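Nitrophorin Cim l NP (Cimex lectularius, PDB 1SI6) carries nitric oxide on a heme b group and delivers the gas to the victim during feeding, causing vasodilation. Local coordinates at residues Lys208-Trp213 with Arg244-Ser249. Sequence-based numbering, arbitrary orientation.
Sequences KLFDGW and RALYKS
Trp213 and Lys248 make the largest part of this contact: the aliphatic chain of the lysine crosses one face of the indole at about a right angle. Lys248 CD stands 3.4 Å from the centroid of the five-membered ring of Trp213 and 8° off its normal, which defines a CH-pi contact over the face. Lys248 CG lies between the backbone N and the carbonyl carbon, and a bend at chi3 (-80°) brings NZ within bonding distance of the turn. There Lys248 NZ donates to Asp211 O at 2.9 Å, with a C=O...N angle of 151° and the donor slightly out of the carbonyl plane; Lys248 NZ is also hydrogen-bonded to Ser157 OG. Trp213 NE1 is hydrogen-bonded to Asp155 OD2, so polar partners hold both members of the CH-pi pair.

Leu246, two residues earlier on the same side of the strand, touches both aromatic side chains. Its CB lies 3.8 Å from Trp213 CE3, while its CD1 reaches Phe210 CD2 at 3.6 Å; Leu201 of helix 201-206 also touches Phe210 and Leu246. One water bridges the backbones, donating to Gly212 O at 2.8 Å and to Tyr247 O at 2.7 Å.

Phe210 to Trp213 form a type II beta turn, with Trp213 N hydrogen-bonded to Phe210 O (3.1 Å) and Gly212 at positive phi. This is structural packing away from the heme site: a turn following helix 201-206 lies against outermost strand 243-248 of the five-stranded sheet in a DNase I-like, inositol-polyphosphate 5-phosphatase-type fold.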
loop_
_atom_site.group_PDB
_atom_site.type_symbol
_atom_site.label_atom_id
_atom_site.label_comp_id
_atom_site.label_asym_id
_atom_site.label_seq_id
_atom_site.Cartn_x
_atom_site.Cartn_y
_atom_site.Cartn_z
ATOM N N LYS A 208 -17.514 -10.303 3.653
ATOM C CA LYS A 208 -17.268 -10.460 2.237
ATOM C C LYS A 208 -16.558 -9.263 1.586
ATOM O O LYS A 208 -16.621 -9.013 0.409
ATOM C CB LYS A 208 -18.555 -10.922 1.507
ATOM C CG LYS A 208 -19.018 -12.345 2.001
ATOM C CD LYS A 208 -17.842 -13.315 2.210
ATOM C CE LYS A 208 -18.228 -14.781 2.166
ATOM N NZ LYS A 208 -17.010 -15.672 2.158
ATOM N N LEU A 209 -15.759 -8.547 2.363
ATOM C CA LEU A 209 -14.858 -7.549 1.826
ATOM C C LEU A 209 -13.441 -8.152 1.724
ATOM O O LEU A 209 -13.101 -9.070 2.452
ATOM C CB LEU A 209 -14.855 -6.303 2.748
ATOM C CG LEU A 209 -16.224 -5.734 3.160
ATOM C CD1 LEU A 209 -16.052 -4.367 3.983
ATOM C CD2 LEU A 209 -17.182 -5.553 2.017
ATOM N N PHE A 210 -12.698 -7.707 0.742
ATOM C CA PHE A 210 -11.330 -8.189 0.522
ATOM C C PHE A 210 -11.361 -9.740 0.357
ATOM O O PHE A 210 -10.428 -10.461 0.803
ATOM C CB PHE A 210 -10.369 -7.811 1.664
ATOM C CG PHE A 210 -10.193 -6.303 1.888
ATOM C CD1 PHE A 210 -10.799 -5.628 2.980
ATOM C CD2 PHE A 210 -9.541 -5.557 0.963
ATOM C CE1 PHE A 210 -10.642 -4.274 3.091
ATOM C CE2 PHE A 210 -9.404 -4.206 1.118
ATOM C CZ PHE A 210 -9.947 -3.591 2.196
ATOM N N ASP A 211 -12.398 -10.238 -0.336
ATOM C CA ASP A 211 -12.614 -11.665 -0.480
ATOM C C ASP A 211 -11.474 -12.301 -1.224
ATOM O O ASP A 211 -11.226 -11.886 -2.339
ATOM C CB ASP A 211 -13.951 -11.920 -1.230
ATOM C CG ASP A 211 -14.417 -13.339 -1.112
ATOM O OD1 ASP A 211 -15.569 -13.628 -1.479
ATOM O OD2 ASP A 211 -13.709 -14.246 -0.652
ATOM N N GLY A 212 -10.774 -13.292 -0.623
ATOM C CA GLY A 212 -9.738 -13.973 -1.373
ATOM C C GLY A 212 -8.392 -13.260 -1.423
ATOM O O GLY A 212 -7.456 -13.781 -2.037
ATOM N N TRP A 213 -8.291 -12.133 -0.740
ATOM C CA TRP A 213 -7.035 -11.370 -0.657
ATOM C C TRP A 213 -6.268 -11.874 0.523
ATOM O O TRP A 213 -6.841 -12.207 1.596
ATOM C CB TRP A 213 -7.316 -9.890 -0.563
ATOM C CG TRP A 213 -7.886 -9.230 -1.799
ATOM C CD1 TRP A 213 -9.210 -9.214 -2.207
ATOM C CD2 TRP A 213 -7.171 -8.484 -2.798
ATOM N NE1 TRP A 213 -9.332 -8.550 -3.396
ATOM C CE2 TRP A 213 -8.085 -8.059 -3.761
ATOM C CE3 TRP A 213 -5.823 -8.104 -2.950
ATOM C CZ2 TRP A 213 -7.694 -7.261 -4.864
ATOM C CZ3 TRP A 213 -5.456 -7.384 -4.040
ATOM C CH2 TRP A 213 -6.362 -6.946 -4.976
ATOM N N ARG A 244 -1.079 -1.661 5.113
ATOM C CA ARG A 244 -1.164 -3.076 4.834
ATOM C C ARG A 244 -0.854 -3.307 3.374
ATOM O O ARG A 244 -1.028 -2.418 2.552
ATOM C CB ARG A 244 -2.550 -3.672 5.154
ATOM C CG ARG A 244 -3.178 -3.248 6.445
ATOM C CD ARG A 244 -2.446 -3.707 7.741
ATOM N NE ARG A 244 -2.787 -5.099 8.079
ATOM C CZ ARG A 244 -3.807 -5.383 8.895
ATOM N NH1 ARG A 244 -4.548 -4.460 9.520
ATOM N NH2 ARG A 244 -4.108 -6.631 9.134
ATOM N N ALA A 245 -0.383 -4.518 3.094
ATOM C CA ALA A 245 -0.245 -5.023 1.705
ATOM C C ALA A 245 -1.009 -6.304 1.544
ATOM O O ALA A 245 -0.762 -7.259 2.288
ATOM C CB ALA A 245 1.227 -5.256 1.345
ATOM N N LEU A 246 -1.910 -6.326 0.563
ATOM C CA LEU A 246 -2.695 -7.522 0.255
ATOM C C LEU A 246 -2.356 -7.944 -1.162
ATOM O O LEU A 246 -2.083 -7.118 -2.009
ATOM C CB LEU A 246 -4.210 -7.304 0.370
ATOM C CG LEU A 246 -4.700 -6.784 1.719
ATOM C CD1 LEU A 246 -6.182 -6.604 1.651
ATOM C CD2 LEU A 246 -4.319 -7.642 2.877
ATOM N N TYR A 247 -2.422 -9.281 -1.407
ATOM C CA TYR A 247 -2.171 -9.770 -2.752
ATOM C C TYR A 247 -3.137 -10.859 -3.165
ATOM O O TYR A 247 -3.662 -11.575 -2.341
ATOM C CB TYR A 247 -0.748 -10.292 -2.870
ATOM C CG TYR A 247 -0.419 -11.520 -2.074
ATOM C CD1 TYR A 247 -0.527 -12.819 -2.661
ATOM C CD2 TYR A 247 0.005 -11.437 -0.770
ATOM C CE1 TYR A 247 -0.200 -13.952 -1.918
ATOM C CE2 TYR A 247 0.342 -12.561 -0.062
ATOM C CZ TYR A 247 0.233 -13.812 -0.613
ATOM O OH TYR A 247 0.607 -14.925 0.160
ATOM N N LYS A 248 -3.319 -10.952 -4.473
ATOM C CA LYS A 248 -4.090 -12.088 -5.035
ATOM C C LYS A 248 -3.814 -12.187 -6.524
ATOM O O LYS A 248 -3.330 -11.261 -7.133
ATOM C CB LYS A 248 -5.578 -12.021 -4.676
ATOM C CG LYS A 248 -6.485 -11.286 -5.472
ATOM C CD LYS A 248 -7.988 -11.385 -4.900
ATOM C CE LYS A 248 -8.840 -12.632 -5.194
ATOM N NZ LYS A 248 -10.322 -12.336 -5.056
ATOM N N SER A 249 -4.186 -13.351 -7.063
ATOM C CA SER A 249 -4.183 -13.605 -8.477
ATOM C C SER A 249 -5.585 -13.991 -8.872
ATOM O O SER A 249 -6.212 -14.735 -8.157
ATOM C CB SER A 249 -3.292 -14.781 -8.787
ATOM O OG SER A 249 -3.319 -15.060 -10.199
HETATM O O HOH W 1 -4.713 -14.082 -2.274
#